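Local atomic coordinates of replication initiator A family protein (Staphylococcus aureus CA-347, PDB entry 4PT7), a protein that probably initiates replication of staphylococcal multiresistance plasmids by assembling, through a winged-helix type N-terminal domain, on the plasmid origin. Residues N48-K52 against N53-D57. Sequence-based numbering, arbitrary orientation.
Sequences NLSIK and NSWVD
S50 and W55 meet across a Schellman motif that ends helix 34-52. W55 N donates to S50 O at 2.8 Å. S54 N donates to I51 O, also at 2.8 Å. S54 takes a positive phi of 60°, which turns the chain back so that both bonds can form. The last helical bond before the turn runs from N53 N to L49 O, 2.9 Å.

The turn brings W55 round beside S50. The S50 hydroxyl lies at the edge of the indole, near the ring plane, with OG 3.6 Å from W55 CE3. It is hydrogen-bonded to Y63 O, so this buried group has a polar partner besides its ring contact. N53 meets the same ring from one face. Its CB sits over the ring centre, 3.5 Å above the plane. With CG beside its own backbone N (chi1 -63°) and anti to the carbonyl carbon, the N53 side chain folds back along the helix end, and CG comes to 3.2 Å from L49 O. ND2 is equally near L49 O, but the angle is too poor for a hydrogen bond. At the other end of the amide, OD1 accepts from the backbone N of E131 of the second subunit, so the helix end also belongs to the subunit interface.

W55 joins this end to the following chain: its backbone pairs with Y63 and its ring packs edge-to-face with Y66. On the helix side, W55 CB rests 3.5 Å from S50 O.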
ATOM      1  N   ASN B  48      -3.557 -22.368   8.918  1.00 47.00           N
ATOM      2  CA  ASN B  48      -4.020 -22.853  10.210  1.00 50.94           C
ATOM      3  C   ASN B  48      -5.500 -22.528  10.378  1.00 48.69           C
ATOM      4  O   ASN B  48      -6.276 -23.340  10.884  1.00 47.21           O
ATOM      5  CB  ASN B  48      -3.226 -22.189  11.338  1.00 57.24           C
ATOM      6  CG  ASN B  48      -3.763 -22.542  12.710  1.00 68.31           C
ATOM      7  OD1 ASN B  48      -3.848 -21.682  13.597  1.00 70.01           O
ATOM      8  ND2 ASN B  48      -4.127 -23.811  12.899  1.00 74.05           N
ATOM      9  N   LEU B  49      -5.875 -21.324   9.963  1.00 46.37           N
ATOM     10  CA  LEU B  49      -7.254 -20.884  10.058  1.00 48.29           C
ATOM     11  C   LEU B  49      -8.140 -21.585   9.033  1.00 49.33           C
ATOM     12  O   LEU B  49      -9.300 -21.870   9.318  1.00 47.81           O
ATOM     13  CB  LEU B  49      -7.341 -19.365   9.888  1.00 52.06           C
ATOM     14  CG  LEU B  49      -6.636 -18.560  10.985  1.00 52.30           C
ATOM     15  CD1 LEU B  49      -6.826 -17.071  10.741  1.00 48.91           C
ATOM     16  CD2 LEU B  49      -7.196 -18.957  12.347  1.00 57.04           C
ATOM     17  N   SER B  50      -7.605 -21.873   7.847  1.00 45.66           N
ATOM     18  CA  SER B  50      -8.413 -22.567   6.847  1.00 45.88           C
ATOM     19  C   SER B  50      -8.876 -23.901   7.403  1.00 46.23           C
ATOM     20  O   SER B  50     -10.021 -24.297   7.206  1.00 47.74           O
ATOM     21  CB  SER B  50      -7.633 -22.812   5.562  1.00 42.04           C
ATOM     22  OG  SER B  50      -7.393 -21.608   4.857  1.00 45.03           O
ATOM     23  N   ILE B  51      -7.983 -24.591   8.103  1.00 46.96           N
ATOM     24  CA  ILE B  51      -8.328 -25.878   8.681  1.00 48.55           C
ATOM     25  C   ILE B  51      -9.491 -25.714   9.659  1.00 49.40           C
ATOM     26  O   ILE B  51     -10.469 -26.455   9.601  1.00 48.03           O
ATOM     27  CB  ILE B  51      -7.117 -26.499   9.403  1.00 49.79           C
ATOM     28  CG1 ILE B  51      -6.065 -26.897   8.367  1.00 50.11           C
ATOM     29  CG2 ILE B  51      -7.551 -27.711  10.229  1.00 42.57           C
ATOM     30  CD1 ILE B  51      -4.746 -27.303   8.965  1.00 53.13           C
ATOM     31  N   LYS B  52      -9.384 -24.734  10.548  1.00 51.90           N
ATOM     32  CA  LYS B  52     -10.439 -24.486  11.521  1.00 55.44           C
ATOM     33  C   LYS B  52     -11.760 -24.122  10.844  1.00 54.62           C
ATOM     34  O   LYS B  52     -12.830 -24.410  11.374  1.00 54.16           O
ATOM     35  CB  LYS B  52     -10.016 -23.374  12.480  1.00 56.18           C
ATOM     36  CG  LYS B  52      -8.897 -23.778  13.419  1.00 59.94           C
ATOM     37  CD  LYS B  52      -8.478 -22.623  14.310  1.00 62.02           C
ATOM     38  CE  LYS B  52      -7.377 -23.043  15.270  1.00 66.06           C
ATOM     39  NZ  LYS B  52      -6.887 -21.888  16.079  1.00 71.42           N
ATOM     40  N   ASN B  53     -11.680 -23.499   9.671  1.00 53.25           N
ATOM     41  CA  ASN B  53     -12.882 -23.117   8.936  1.00 52.94           C
ATOM     42  C   ASN B  53     -13.362 -24.275   8.073  1.00 50.68           C
ATOM     43  O   ASN B  53     -14.270 -24.115   7.258  1.00 52.75           O
ATOM     44  CB  ASN B  53     -12.616 -21.907   8.034  1.00 53.26           C
ATOM     45  CG  ASN B  53     -12.236 -20.675   8.814  1.00 50.50           C
ATOM     46  OD1 ASN B  53     -12.680 -20.484   9.945  1.00 55.22           O
ATOM     47  ND2 ASN B  53     -11.426 -19.815   8.205  1.00 55.48           N
ATOM     48  N   SER B  54     -12.738 -25.436   8.250  1.00 50.65           N
ATOM     49  CA  SER B  54     -13.081 -26.632   7.488  1.00 51.70           C
ATOM     50  C   SER B  54     -12.893 -26.429   5.988  1.00 51.06           C
ATOM     51  O   SER B  54     -13.520 -27.114   5.180  1.00 52.07           O
ATOM     52  CB  SER B  54     -14.531 -27.048   7.771  1.00 55.08           C
ATOM     53  OG  SER B  54     -14.757 -27.181   9.164  1.00 62.63           O
ATOM     54  N   TRP B  55     -12.032 -25.487   5.612  1.00 49.66           N
ATOM     55  CA  TRP B  55     -11.771 -25.237   4.199  1.00 48.78           C
ATOM     56  C   TRP B  55     -10.763 -26.251   3.678  1.00 48.81           C
ATOM     57  O   TRP B  55      -9.640 -25.901   3.302  1.00 47.38           O
ATOM     58  CB  TRP B  55     -11.237 -23.817   3.978  1.00 44.43           C
ATOM     59  CG  TRP B  55     -12.240 -22.736   4.276  1.00 51.69           C
ATOM     60  CD1 TRP B  55     -13.588 -22.886   4.428  1.00 47.72           C
ATOM     61  CD2 TRP B  55     -11.970 -21.337   4.440  1.00 52.31           C
ATOM     62  NE1 TRP B  55     -14.176 -21.672   4.679  1.00 50.10           N
ATOM     63  CE2 TRP B  55     -13.210 -20.702   4.692  1.00 53.54           C
ATOM     64  CE3 TRP B  55     -10.807 -20.555   4.400  1.00 48.15           C
ATOM     65  CZ2 TRP B  55     -13.317 -19.323   4.904  1.00 49.21           C
ATOM     66  CZ3 TRP B  55     -10.911 -19.185   4.612  1.00 49.29           C
ATOM     67  CH2 TRP B  55     -12.159 -18.583   4.862  1.00 49.78           C
ATOM     68  N   VAL B  56     -11.171 -27.515   3.669  1.00 49.92           N
ATOM     69  CA  VAL B  56     -10.315 -28.591   3.193  1.00 50.11           C
ATOM     70  C   VAL B  56     -10.976 -29.280   2.012  1.00 53.58           C
ATOM     71  O   VAL B  56     -12.149 -29.644   2.049  1.00 51.69           O
ATOM     72  CB  VAL B  56     -10.039 -29.631   4.301  1.00 48.53           C
ATOM     73  CG1 VAL B  56      -9.114 -30.724   3.777  1.00 45.45           C
ATOM     74  CG2 VAL B  56      -9.428 -28.945   5.508  1.00 49.20           C
ATOM     75  N   ASP B  57     -10.195 -29.443   0.959  1.00 59.53           N
ATOM     76  CA  ASP B  57     -10.633 -30.063  -0.278  1.00 63.76           C
ATOM     77  C   ASP B  57     -10.994 -31.531  -0.067  1.00 66.40           C
ATOM     78  O   ASP B  57     -10.681 -32.111   0.972  1.00 67.32           O
ATOM     79  CB  ASP B  57      -9.505 -29.946  -1.296  1.00 66.22           C
ATOM     80  CG  ASP B  57      -9.992 -30.025  -2.695  1.00 74.05           C
ATOM     81  OD1 ASP B  57     -11.163 -29.664  -2.922  1.00 82.38           O
ATOM     82  OD2 ASP B  57      -9.202 -30.429  -3.565  1.00 81.18           O
TER